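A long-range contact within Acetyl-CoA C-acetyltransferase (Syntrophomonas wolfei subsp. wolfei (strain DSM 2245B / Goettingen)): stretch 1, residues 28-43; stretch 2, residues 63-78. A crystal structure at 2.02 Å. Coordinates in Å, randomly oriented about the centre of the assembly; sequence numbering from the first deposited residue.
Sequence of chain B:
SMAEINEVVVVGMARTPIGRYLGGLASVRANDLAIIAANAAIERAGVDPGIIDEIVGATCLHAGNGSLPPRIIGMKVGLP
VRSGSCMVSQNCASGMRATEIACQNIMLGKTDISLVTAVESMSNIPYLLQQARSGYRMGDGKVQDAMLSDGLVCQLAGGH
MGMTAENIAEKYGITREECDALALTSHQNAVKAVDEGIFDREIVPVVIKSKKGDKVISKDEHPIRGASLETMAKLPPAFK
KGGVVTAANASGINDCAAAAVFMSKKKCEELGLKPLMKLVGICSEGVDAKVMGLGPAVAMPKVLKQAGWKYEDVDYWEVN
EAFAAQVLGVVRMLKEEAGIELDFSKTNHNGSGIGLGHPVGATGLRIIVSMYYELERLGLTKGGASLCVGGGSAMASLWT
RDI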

# COMPACT_ATOMS: atom_id res chain seq x y z
N VAL B 28 -8.48 8.20 -19.13
CA VAL B 28 -9.49 9.22 -18.87
C VAL B 28 -10.21 8.85 -17.58
O VAL B 28 -10.94 7.85 -17.53
CB VAL B 28 -10.48 9.35 -20.04
CG1 VAL B 28 -11.30 10.62 -19.91
CG2 VAL B 28 -9.73 9.33 -21.37
N ARG B 29 -10.02 9.65 -16.54
CA ARG B 29 -10.67 9.39 -15.27
C ARG B 29 -12.18 9.60 -15.39
O ARG B 29 -12.68 10.24 -16.31
CB ARG B 29 -10.09 10.29 -14.18
CG ARG B 29 -8.58 10.14 -14.00
CD ARG B 29 -8.21 8.83 -13.31
NE ARG B 29 -8.81 8.71 -11.99
CZ ARG B 29 -8.36 9.33 -10.90
NH1 ARG B 29 -7.31 10.13 -10.94
NH2 ARG B 29 -8.99 9.14 -9.74
N ALA B 30 -12.90 9.04 -14.41
CA ALA B 30 -14.36 9.01 -14.49
C ALA B 30 -14.95 10.41 -14.64
O ALA B 30 -15.89 10.62 -15.41
CB ALA B 30 -14.93 8.32 -13.25
N ASN B 31 -14.41 11.39 -13.90
CA ASN B 31 -14.99 12.72 -13.92
C ASN B 31 -14.84 13.39 -15.28
O ASN B 31 -15.72 14.15 -15.70
CB ASN B 31 -14.35 13.59 -12.83
CG ASN B 31 -14.66 13.09 -11.44
OD1 ASN B 31 -15.50 12.21 -11.26
ND2 ASN B 31 -13.98 13.66 -10.45
N ASP B 32 -13.73 13.13 -15.98
CA ASP B 32 -13.52 13.77 -17.28
C ASP B 32 -14.35 13.11 -18.38
O ASP B 32 -14.73 13.77 -19.35
CB ASP B 32 -12.04 13.74 -17.63
CG ASP B 32 -11.17 14.31 -16.52
OD1 ASP B 32 -11.46 15.44 -16.06
OD2 ASP B 32 -10.21 13.63 -16.10
N LEU B 33 -14.65 11.81 -18.24
CA LEU B 33 -15.64 11.19 -19.12
C LEU B 33 -17.03 11.75 -18.85
O LEU B 33 -17.79 12.01 -19.78
CB LEU B 33 -15.64 9.68 -18.95
CG LEU B 33 -14.48 8.89 -19.55
CD1 LEU B 33 -14.41 7.50 -18.93
CD2 LEU B 33 -14.61 8.79 -21.06
N ALA B 34 -17.37 11.92 -17.57
CA ALA B 34 -18.67 12.49 -17.22
C ALA B 34 -18.83 13.89 -17.79
O ALA B 34 -19.92 14.25 -18.26
CB ALA B 34 -18.83 12.51 -15.70
N ILE B 35 -17.77 14.69 -17.76
CA ILE B 35 -17.84 16.05 -18.27
C ILE B 35 -18.12 16.05 -19.77
O ILE B 35 -18.92 16.85 -20.27
CB ILE B 35 -16.55 16.82 -17.94
CG1 ILE B 35 -16.58 17.29 -16.48
CG2 ILE B 35 -16.37 18.01 -18.87
CD1 ILE B 35 -15.22 17.57 -15.90
N ILE B 36 -17.47 15.14 -20.50
CA ILE B 36 -17.68 15.08 -21.95
C ILE B 36 -19.11 14.66 -22.26
O ILE B 36 -19.78 15.27 -23.11
CB ILE B 36 -16.65 14.13 -22.59
CG1 ILE B 36 -15.25 14.73 -22.51
CG2 ILE B 36 -17.03 13.85 -24.05
CD1 ILE B 36 -14.13 13.75 -22.80
N ALA B 37 -19.60 13.63 -21.58
CA ALA B 37 -20.97 13.18 -21.81
C ALA B 37 -21.98 14.23 -21.38
O ALA B 37 -22.99 14.45 -22.06
CB ALA B 37 -21.22 11.86 -21.08
N ALA B 38 -21.72 14.90 -20.25
CA ALA B 38 -22.65 15.91 -19.76
C ALA B 38 -22.72 17.10 -20.71
O ALA B 38 -23.82 17.59 -21.02
CB ALA B 38 -22.24 16.37 -18.36
N ASN B 39 -21.57 17.58 -21.18
CA ASN B 39 -21.56 18.69 -22.12
C ASN B 39 -22.31 18.33 -23.40
O ASN B 39 -23.04 19.16 -23.95
CB ASN B 39 -20.12 19.11 -22.43
CG ASN B 39 -19.53 20.01 -21.37
OD1 ASN B 39 -20.23 20.84 -20.79
ND2 ASN B 39 -18.24 19.86 -21.12
N ALA B 40 -22.12 17.10 -23.88
CA ALA B 40 -22.83 16.67 -25.08
C ALA B 40 -24.34 16.72 -24.88
O ALA B 40 -25.07 17.28 -25.71
CB ALA B 40 -22.38 15.26 -25.47
N ALA B 41 -24.82 16.15 -23.78
CA ALA B 41 -26.25 16.16 -23.51
C ALA B 41 -26.78 17.59 -23.38
O ALA B 41 -27.86 17.91 -23.88
CB ALA B 41 -26.56 15.35 -22.26
N ILE B 42 -26.02 18.46 -22.71
CA ILE B 42 -26.47 19.83 -22.49
C ILE B 42 -26.55 20.58 -23.81
O ILE B 42 -27.54 21.26 -24.10
CB ILE B 42 -25.55 20.55 -21.49
CG1 ILE B 42 -25.75 19.97 -20.08
CG2 ILE B 42 -25.83 22.05 -21.50
CD1 ILE B 42 -24.75 20.47 -19.06
N GLU B 43 -25.51 20.46 -24.64
CA GLU B 43 -25.53 21.13 -25.93
C GLU B 43 -26.67 20.61 -26.80
O GLU B 43 -27.40 21.39 -27.43
CB GLU B 43 -24.20 20.94 -26.65
CG GLU B 43 -24.15 21.65 -28.00
CD GLU B 43 -24.74 20.80 -29.11
OE1 GLU B 43 -25.70 21.24 -29.77
OE2 GLU B 43 -24.21 19.70 -29.35
N ALA B 63 -14.45 5.85 -5.05
CA ALA B 63 -13.08 6.01 -4.57
C ALA B 63 -12.14 6.54 -5.65
O ALA B 63 -12.14 6.04 -6.78
CB ALA B 63 -12.56 4.67 -4.04
N GLY B 64 -11.35 7.55 -5.29
CA GLY B 64 -10.31 8.08 -6.15
C GLY B 64 -10.71 9.29 -6.97
O GLY B 64 -9.83 9.94 -7.55
N ASN B 65 -12.00 9.62 -7.04
CA ASN B 65 -12.50 10.66 -7.93
C ASN B 65 -12.80 11.97 -7.21
O ASN B 65 -13.45 12.84 -7.80
CB ASN B 65 -13.74 10.15 -8.66
CG ASN B 65 -13.42 9.03 -9.63
OD1 ASN B 65 -13.94 7.92 -9.52
ND2 ASN B 65 -12.54 9.31 -10.59
N GLY B 66 -12.36 12.14 -5.97
CA GLY B 66 -12.44 13.42 -5.30
C GLY B 66 -13.73 13.63 -4.53
O GLY B 66 -14.60 12.76 -4.44
N SER B 67 -13.84 14.83 -3.97
CA SER B 67 -14.99 15.19 -3.14
C SER B 67 -16.22 15.41 -4.02
O SER B 67 -16.18 16.23 -4.94
CB SER B 67 -14.69 16.45 -2.33
OG SER B 67 -13.73 16.19 -1.32
N LEU B 68 -17.30 14.68 -3.73
CA LEU B 68 -18.56 14.75 -4.45
C LEU B 68 -18.32 15.04 -5.93
O LEU B 68 -18.53 16.17 -6.39
CB LEU B 68 -19.47 15.82 -3.85
CG LEU B 68 -20.96 15.74 -4.20
CD1 LEU B 68 -21.54 14.36 -3.87
CD2 LEU B 68 -21.74 16.83 -3.48
N PRO B 69 -17.88 14.04 -6.70
CA PRO B 69 -17.52 14.28 -8.10
C PRO B 69 -18.64 14.95 -8.88
O PRO B 69 -18.37 15.83 -9.71
CB PRO B 69 -17.23 12.87 -8.63
CG PRO B 69 -16.79 12.10 -7.43
CD PRO B 69 -17.57 12.67 -6.27
N PRO B 70 -19.90 14.56 -8.68
CA PRO B 70 -20.98 15.21 -9.44
C PRO B 70 -21.01 16.72 -9.27
O PRO B 70 -21.36 17.43 -10.22
CB PRO B 70 -22.25 14.55 -8.88
CG PRO B 70 -21.79 13.22 -8.39
CD PRO B 70 -20.42 13.47 -7.83
N ARG B 71 -20.64 17.24 -8.10
CA ARG B 71 -20.53 18.68 -7.94
C ARG B 71 -19.36 19.23 -8.75
O ARG B 71 -19.45 20.32 -9.33
CB ARG B 71 -20.38 19.04 -6.46
CG ARG B 71 -20.14 20.53 -6.18
CD ARG B 71 -21.32 21.40 -6.60
NE ARG B 71 -21.25 22.73 -6.00
CZ ARG B 71 -22.22 23.62 -6.02
NH1 ARG B 71 -23.38 23.38 -6.62
NH2 ARG B 71 -22.04 24.79 -5.42
N ILE B 72 -18.26 18.48 -8.81
CA ILE B 72 -17.15 18.88 -9.67
C ILE B 72 -17.59 18.86 -11.13
O ILE B 72 -17.29 19.79 -11.89
CB ILE B 72 -15.93 17.96 -9.44
CG1 ILE B 72 -15.37 18.15 -8.03
CG2 ILE B 72 -14.86 18.22 -10.49
CD1 ILE B 72 -14.43 17.04 -7.59
N ILE B 73 -18.30 17.81 -11.53
CA ILE B 73 -18.72 17.68 -12.92
C ILE B 73 -19.72 18.77 -13.28
O ILE B 73 -19.68 19.33 -14.38
CB ILE B 73 -19.30 16.27 -13.17
CG1 ILE B 73 -18.22 15.21 -13.01
CG2 ILE B 73 -19.93 16.19 -14.55
CD1 ILE B 73 -18.75 13.83 -12.70
N GLY B 74 -20.63 19.10 -12.36
CA GLY B 74 -21.63 20.11 -12.65
C GLY B 74 -21.04 21.49 -12.80
O GLY B 74 -21.38 22.23 -13.74
N MET B 75 -20.14 21.87 -11.89
CA MET B 75 -19.52 23.19 -11.97
C MET B 75 -18.68 23.33 -13.23
O MET B 75 -18.62 24.42 -13.82
CB MET B 75 -18.66 23.44 -10.73
CG MET B 75 -19.44 23.53 -9.43
SD MET B 75 -20.67 24.85 -9.43
CE MET B 75 -22.15 23.93 -9.87
N LYS B 76 -18.04 22.25 -13.68
CA LYS B 76 -17.16 22.34 -14.84
C LYS B 76 -17.94 22.41 -16.14
O LYS B 76 -17.44 22.98 -17.12
CB LYS B 76 -16.20 21.15 -14.86
CG LYS B 76 -14.95 21.38 -14.03
CD LYS B 76 -14.29 20.07 -13.64
CE LYS B 76 -12.96 20.31 -12.94
NZ LYS B 76 -11.86 19.54 -13.58
N VAL B 77 -19.15 21.86 -16.18
CA VAL B 77 -20.02 22.03 -17.34
C VAL B 77 -20.91 23.26 -17.21
O VAL B 77 -21.76 23.49 -18.07
CB VAL B 77 -20.88 20.77 -17.58
CG1 VAL B 77 -19.98 19.54 -17.67
CG2 VAL B 77 -21.93 20.60 -16.50
N GLY B 78 -20.74 24.06 -16.16
CA GLY B 78 -21.37 25.36 -16.08
C GLY B 78 -22.67 25.42 -15.32
O GLY B 78 -23.44 26.38 -15.52
O HOH W 1 -10.75 6.60 -9.38
O HOH W 2 -7.05 10.55 -8.15
O HOH W 3 -22.13 22.76 -20.60
O HOH W 4 -16.23 21.78 -19.47

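Two helices, 30-43 and 69-76, run in broadly the same direction, their axes crossing at -44° and approaching to 9.4 Å. The pairing is polar where stretch 1 begins, apolar along the helix, and watered near the end of stretch 2's helix.

Arg-29, at the N-cap position, folds its side chain through three m rotamers to reach the loop before the second helix. Its NH2 gives a very short hydrogen bond to Gly-64 O (2.5 Å), which lies near the guanidinium plane, and water 2 links Arg-29 NH1 to the same carbonyl. At the backbone angles of Gly-64 (95°/-12°) a CB would be jammed against the carbonyl O of Ala-63, which by itself calls for glycine; an ideal CB would also sit 3.5 Å from Arg-29 NH2.

Asn-31 points toward stretch 2 and ties down the same loop: its ND2 donates to Asn-65 O at 2.8 Å, using a side-chain amide to satisfy a backbone carbonyl. Its OD1 lies 3.2 Å from Pro-69 CB, in the first turn of the second helix.

One turn on, the small Ala-34 packs tightly on a larger partner, its CB 3.3 Å from Ile-73 CD1. Ile-35 leaves sideways, but its end comes nearer: CG1 lies 4.0 Å from Ile-73 CG2, and CD1 reaches the aliphatic part of Lys-76 at CD (3.5 Å). The CA atoms of Ile-35 and Ile-73 are just 5.7 Å apart.

Ala-38 repeats the small-against-large pattern, its CB 4.0 Å from Val-77 CG1. Asn-39 OD1 comes within 3.3 Å of Val-77 CB, yet its amide bonds through water: water 3 donates to Asn-39 OD1 and Val-77 O, while water 4 accepts from Asn-39 ND2 and donates to Lys-76 O. Ile-42 closes the apolar strip, with CD1 3.8 Å from Val-77 CG2.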